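Local coordinates for nuclear transport factor 2 family protein (Rhodopseudomonas palustris, PDB 3DM8) that is of unconfirmed function but is a putative isomerase with a SnoaL-like domain of the nuclear transport factor 2 family, at the interface of chains A and B. Numbering follows the deposited sequence. Chains: chain A/B, uncharacterized protein RPA4348.

Contact 1: the interface of chains A and B. Residues chain A 87, 104, 124; chain B 38.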
loop_
_atom_site.group_PDB
_atom_site.type_symbol
_atom_site.label_atom_id
_atom_site.label_comp_id
_atom_site.label_asym_id
_atom_site.label_seq_id
_atom_site.Cartn_x
_atom_site.Cartn_y
_atom_site.Cartn_z
ATOM N N MET A 87 0.615 7.353 2.141
ATOM C CA MET A 87 -0.503 6.608 2.654
ATOM C C MET A 87 -1.616 7.568 3.005
ATOM O O MET A 87 -1.419 8.469 3.808
ATOM C CB MET A 87 -0.120 5.901 3.907
ATOM C CG MET A 87 -1.328 5.223 4.390
ATOM S SD MET A 87 -1.009 3.499 4.039
ATOM C CE MET A 87 -0.455 3.242 5.651
ATOM N N ARG A 104 -8.411 2.981 2.374
ATOM C CA ARG A 104 -7.052 3.266 2.746
ATOM C C ARG A 104 -6.107 2.811 1.629
ATOM O O ARG A 104 -6.170 1.665 1.171
ATOM C CB ARG A 104 -6.670 2.538 4.023
ATOM C CG ARG A 104 -5.309 2.902 4.402
ATOM C CD ARG A 104 -4.881 2.256 5.677
ATOM N NE ARG A 104 -5.109 3.159 6.817
ATOM C CZ ARG A 104 -6.059 2.996 7.723
ATOM N NH1 ARG A 104 -6.958 2.024 7.633
ATOM N NH2 ARG A 104 -6.153 3.871 8.700
ATOM N N ASP A 124 -6.557 -1.468 0.578
ATOM C CA ASP A 124 -7.192 -2.541 1.405
ATOM C C ASP A 124 -8.488 -2.917 0.698
ATOM O O ASP A 124 -9.588 -2.423 0.967
ATOM C CB ASP A 124 -7.331 -2.115 2.891
ATOM C CG ASP A 124 -7.849 -3.264 3.791
ATOM O OD1 ASP A 124 -8.291 -4.313 3.250
ATOM O OD2 ASP A 124 -7.940 -3.085 5.026
ATOM N N TYR B 38 -2.834 -3.770 7.789
ATOM C CA TYR B 38 -4.269 -3.640 7.548
ATOM C C TYR B 38 -4.767 -4.836 6.759
ATOM O O TYR B 38 -4.518 -4.982 5.577
ATOM C CB TYR B 38 -4.608 -2.324 6.827
ATOM C CG TYR B 38 -4.232 -1.133 7.681
ATOM C CD1 TYR B 38 -3.094 -0.394 7.400
ATOM C CD2 TYR B 38 -4.967 -0.792 8.808
ATOM C CE1 TYR B 38 -2.712 0.649 8.162
ATOM C CE2 TYR B 38 -4.574 0.292 9.599
ATOM C CZ TYR B 38 -3.425 0.995 9.257
ATOM O OH TYR B 38 -2.964 2.082 9.974
#

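Contact 2: the interface of chains A and B. Residues chain A 38-39, 122-123, 125; chain B 104, 124, 127.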
loop_
_atom_site.group_PDB
_atom_site.type_symbol
_atom_site.label_atom_id
_atom_site.label_comp_id
_atom_site.label_asym_id
_atom_site.label_seq_id
_atom_site.Cartn_x
_atom_site.Cartn_y
_atom_site.Cartn_z
ATOM N N TYR A 38 -4.033 -1.711 -7.983
ATOM C CA TYR A 38 -4.232 -3.146 -7.787
ATOM C C TYR A 38 -5.534 -3.388 -7.049
ATOM O O TYR A 38 -5.662 -3.144 -5.864
ATOM C CB TYR A 38 -3.049 -3.788 -7.043
ATOM C CG TYR A 38 -1.776 -3.662 -7.851
ATOM C CD1 TYR A 38 -0.814 -2.724 -7.510
ATOM C CD2 TYR A 38 -1.567 -4.424 -8.992
ATOM C CE1 TYR A 38 0.314 -2.563 -8.230
ATOM C CE2 TYR A 38 -0.396 -4.259 -9.739
ATOM C CZ TYR A 38 0.532 -3.305 -9.339
ATOM O OH TYR A 38 1.717 -3.078 -10.010
ATOM N N GLY A 39 -6.496 -3.949 -7.768
ATOM C CA GLY A 39 -7.750 -4.319 -7.134
ATOM C C GLY A 39 -8.654 -5.076 -8.085
ATOM O O GLY A 39 -8.298 -5.292 -9.237
ATOM N N VAL A 122 -1.720 0.507 -4.098
ATOM C CA VAL A 122 -2.206 -0.656 -3.327
ATOM C C VAL A 122 -3.209 -0.157 -2.325
ATOM O O VAL A 122 -2.958 0.778 -1.579
ATOM C CB VAL A 122 -1.045 -1.320 -2.522
ATOM C CG1 VAL A 122 -1.507 -2.654 -1.898
ATOM C CG2 VAL A 122 0.093 -1.548 -3.436
ATOM N N LEU A 123 -4.351 -0.816 -2.253
ATOM C CA LEU A 123 -5.288 -0.528 -1.186
ATOM C C LEU A 123 -5.910 -1.739 -0.545
ATOM O O LEU A 123 -5.681 -2.873 -0.961
ATOM C CB LEU A 123 -6.418 0.329 -1.720
ATOM C CG LEU A 123 -7.223 -0.344 -2.801
ATOM C CD1 LEU A 123 -8.625 0.085 -2.640
ATOM C CD2 LEU A 123 -6.672 0.042 -4.164
ATOM N N THR A 125 -8.289 -3.813 -0.255
ATOM C CA THR A 125 -9.292 -4.201 -1.224
ATOM C C THR A 125 -10.372 -5.090 -0.598
ATOM O O THR A 125 -11.509 -5.015 -0.992
ATOM C CB THR A 125 -8.679 -4.885 -2.453
ATOM O OG1 THR A 125 -7.710 -5.841 -2.000
ATOM C CG2 THR A 125 -8.043 -3.805 -3.398
ATOM N N ARG B 104 1.128 -8.794 -2.579
ATOM C CA ARG B 104 1.719 -7.523 -2.896
ATOM C C ARG B 104 1.446 -6.532 -1.760
ATOM O O ARG B 104 0.299 -6.351 -1.336
ATOM C CB ARG B 104 1.138 -6.954 -4.179
ATOM C CG ARG B 104 1.806 -5.697 -4.501
ATOM C CD ARG B 104 1.316 -5.102 -5.778
ATOM N NE ARG B 104 2.184 -5.493 -6.899
ATOM C CZ ARG B 104 1.847 -6.359 -7.841
ATOM N NH1 ARG B 104 0.698 -7.022 -7.809
ATOM N NH2 ARG B 104 2.712 -6.618 -8.797
ATOM N N ASP B 124 -2.860 -6.049 -0.843
ATOM C CA ASP B 124 -4.018 -6.407 -1.721
ATOM C C ASP B 124 -4.696 -7.606 -1.069
ATOM O O ASP B 124 -4.448 -8.780 -1.362
ATOM C CB ASP B 124 -3.583 -6.597 -3.199
ATOM C CG ASP B 124 -4.786 -6.821 -4.147
ATOM O OD1 ASP B 124 -5.924 -7.034 -3.651
ATOM O OD2 ASP B 124 -4.589 -6.916 -5.379
ATOM N N ASP B 127 -7.208 -9.982 -3.083
ATOM C CA ASP B 127 -6.467 -10.954 -3.889
ATOM C C ASP B 127 -5.904 -12.022 -2.974
ATOM O O ASP B 127 -5.962 -13.231 -3.278
ATOM C CB ASP B 127 -5.351 -10.292 -4.674
ATOM C CG ASP B 127 -4.744 -11.209 -5.675
ATOM O OD1 ASP B 127 -3.519 -11.313 -5.692
ATOM O OD2 ASP B 127 -5.486 -11.817 -6.454
#

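Contact 3: the interface of chains A and B. Residues chain A 83-85, 108-110; chain B 78, 85, 108.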
loop_
_atom_site.group_PDB
_atom_site.type_symbol
_atom_site.label_atom_id
_atom_site.label_comp_id
_atom_site.label_asym_id
_atom_site.label_seq_id
_atom_site.Cartn_x
_atom_site.Cartn_y
_atom_site.Cartn_z
ATOM N N SER A 83 9.701 12.209 -7.079
ATOM C CA SER A 83 9.054 10.998 -6.613
ATOM C C SER A 83 8.406 11.150 -5.249
ATOM O O SER A 83 8.720 12.023 -4.472
ATOM C CB SER A 83 10.046 9.818 -6.614
ATOM O OG SER A 83 11.160 10.004 -5.756
ATOM N N ALA A 84 7.454 10.301 -4.966
ATOM C CA ALA A 84 6.833 10.353 -3.649
ATOM C C ALA A 84 6.155 9.040 -3.336
ATOM O O ALA A 84 5.755 8.305 -4.247
ATOM C CB ALA A 84 5.830 11.506 -3.563
ATOM N N ALA A 85 6.032 8.771 -2.039
ATOM C CA ALA A 85 5.172 7.671 -1.542
ATOM C C ALA A 85 4.290 8.191 -0.437
ATOM O O ALA A 85 4.692 9.031 0.381
ATOM C CB ALA A 85 6.027 6.488 -1.039
ATOM N N PHE A 108 2.572 5.215 -4.774
ATOM C CA PHE A 108 3.919 5.510 -5.199
ATOM C C PHE A 108 3.902 6.173 -6.533
ATOM O O PHE A 108 3.321 5.634 -7.489
ATOM C CB PHE A 108 4.770 4.232 -5.280
ATOM C CG PHE A 108 4.923 3.513 -3.948
ATOM C CD1 PHE A 108 3.863 2.824 -3.386
ATOM C CD2 PHE A 108 6.118 3.553 -3.292
ATOM C CE1 PHE A 108 4.022 2.187 -2.162
ATOM C CE2 PHE A 108 6.267 2.933 -2.056
ATOM C CZ PHE A 108 5.190 2.240 -1.524
ATOM N N THR A 109 4.525 7.360 -6.605
ATOM C CA THR A 109 4.490 8.162 -7.813
ATOM C C THR A 109 5.886 8.602 -8.256
ATOM O O THR A 109 6.779 8.812 -7.458
ATOM C CB THR A 109 3.650 9.455 -7.588
ATOM O OG1 THR A 109 4.091 10.080 -6.417
ATOM C CG2 THR A 109 2.197 9.138 -7.352
ATOM N N GLN A 110 6.030 8.694 -9.555
ATOM C CA GLN A 110 7.209 9.233 -10.177
ATOM C C GLN A 110 6.787 10.361 -11.119
ATOM O O GLN A 110 5.727 10.294 -11.753
ATOM C CB GLN A 110 7.949 8.129 -10.984
ATOM C CG GLN A 110 8.455 6.909 -10.178
ATOM C CD GLN A 110 9.698 7.137 -9.331
ATOM O OE1 GLN A 110 10.540 8.033 -9.598
ATOM N NE2 GLN A 110 9.853 6.290 -8.309
ATOM N N MET B 78 11.687 3.833 -1.617
ATOM C CA MET B 78 11.918 5.237 -1.321
ATOM C C MET B 78 12.545 5.361 0.066
ATOM O O MET B 78 11.912 5.134 1.079
ATOM C CB MET B 78 10.583 5.995 -1.476
ATOM C CG MET B 78 10.028 5.773 -2.910
ATOM S SD MET B 78 8.657 6.852 -3.511
ATOM C CE MET B 78 8.164 6.216 -5.161
ATOM N N ALA B 85 9.812 3.876 2.485
ATOM C CA ALA B 85 8.567 3.296 1.929
ATOM C C ALA B 85 8.916 2.351 0.809
ATOM O O ALA B 85 9.852 2.578 0.028
ATOM C CB ALA B 85 7.620 4.405 1.424
ATOM N N PHE B 108 5.487 1.218 5.001
ATOM C CA PHE B 108 6.057 2.454 5.480
ATOM C C PHE B 108 6.654 2.253 6.830
ATOM O O PHE B 108 5.967 1.781 7.751
ATOM C CB PHE B 108 4.998 3.565 5.555
ATOM C CG PHE B 108 4.377 3.910 4.210
ATOM C CD1 PHE B 108 3.489 3.045 3.593
ATOM C CD2 PHE B 108 4.702 5.084 3.596
ATOM C CE1 PHE B 108 2.946 3.375 2.358
ATOM C CE2 PHE B 108 4.173 5.400 2.350
ATOM C CZ PHE B 108 3.278 4.519 1.763
#

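Contact 1: the interface of chains A and B
Strands 83-94 and 100-112 of chain A, and the loop residue that follows strand 115-123, meet the end of strand 33-38 of chain B. The main pair is A:Arg104 and B:Tyr38. The two side chains cross at about a right angle, yet their flat groups are stacked, with guanidinium and ring planes 4° apart. A:Arg104 CD lies over the ring face, 3.8 Å from the centroid and offset toward the rim. The guanidinium carries on over the same ring, and its NH1 comes 3.5 Å from B:Tyr38 CE2. A:Arg104 is extended through chi2 and then bends at chi3 (-95°), which turns the guanidinium flat onto the phenol. Such a stack would combine dispersion with a probable cation-pi term.

A:Asp124 sits at the root of the tyrosine. Its carboxylate OD2 is 3.9 Å from B:Tyr38 CB, a packing contact. A:Asp124 OD2 lies 5.8 Å from A:Arg104 NH1, without a salt bridge, but may weakly favour its charge. A:Met87 is peripheral, its methyl CE 4.3 Å from B:Tyr38 CE1. The patch hides 126 Å² of surface, chiefly on the stacked pair. It lies on the sheet face of chain A that is turned to the partner, where the strand end of chain B reaches across the two-fold interface.

Contact 2: the interface of chains A and B
One face of the A:Tyr38 ring is taken by B:Arg104, in the two-fold twin of the arginine-tyrosine stack. Beside it, the carboxylate of B:Asp124 has a donor on each face, both directed to OD1. From chain A, the A:Thr125 hydroxyl OG1 donates a hydrogen bond of 2.7 Å to B:Asp124 OD1. It arrives on the anti side, 31° out of the carboxylate plane. From chain B, the backbone N of B:Asp127 gives a longer bond of 3.3 Å to B:Asp124 OD1. This second donor stands above the opposite face, 53° out of the plane. The short bond from A:Thr125, with the longer but fairly straight one from B:Asp127, probably limits rotation of the carboxylate.

A:Thr125 places OG1 between its backbone N and carbonyl carbon (chi1 45°), and this aims the hydroxyl across the interface. The methyl CG1 of A:Val122 packs 3.8 Å from the backbone N of B:Asp124.

B:Asp124 directly precedes helix 125-133 and accepts from an amide in its first turn, as an N-terminal helix cap does. The amide end of that helix would probably stabilise its negative charge. The site sits where strand 115-123 passes into the last helix in both chains, beside the end of strand 33-38 of chain A.

Contact 3: the interface of chains A and B
B:Met78 reaches across to chain A and buries 92 Å², far more than any other residue here. A:Ala85 and A:Phe108 follow, with 22 and 20 Å². Straight torsions beyond CG (chi2 -166°, chi3 -175°) carry the thioether end over to chain A. It crosses strand 83-94 steeply at A:Ala84 and A:Ala85, and its methyl reaches the neighbouring strand 100-112. Its sulfur SD packs against the backbone carbonyl of A:Ala84, 3.3 Å from its C, and also touches the A:Ala85 methyl. Its methyl CE lies 3.3 Å from the backbone O of A:Ala84. The same methyl meets A:Phe108 CD2 at 3.8 Å, with the side chains set at a slant. A:Gln110 lies alongside B:Met78 and points the other way, and its amide NE2 is 3.6 Å from B:Met78 CE.

The backbone O of A:Ala84 also accepts a long hydrogen bond, 3.3 Å, from the hydroxyl OG1 of A:Thr109. That donor stands 44° above the carbonyl plane. The bond joins the two strands on which the methionine rests.

A:Ala85 meets its own copy methyl to methyl, with the two CB atoms 3.6 Å apart. Each Phe108 ring turns its edge to the opposite Ala85, and A:Phe108 CE2 is 3.9 Å from B:Ala85 C. The small alanine side chains probably help the strands approach here. The patch lies on the facing sheets around the two-fold axis, with the end of strand 67-79 of chain B laid against strands 83-94 and 100-112 of chain A.

Contact 1 and contact 2 are neighbours, with C-alpha centres about 9 Å apart. The C-alpha centre of contact 3 lies about 15 Å from that of contact 1 and about 17 Å from that of contact 2. Tyr38, Arg104 and Asp124 occur in contacts 1 and 2 with the chains exchanged, as the two-fold symmetry requires. Strands 83-94 and 100-112 carry a largely apolar region in contact 3 and the stacking arginine of contacts 1 and 2. The hydrogen bond of contact 2 comes from the turn into helix 125-133. This mixture is compatible with a stable dimer, although the structure alone does not prove one.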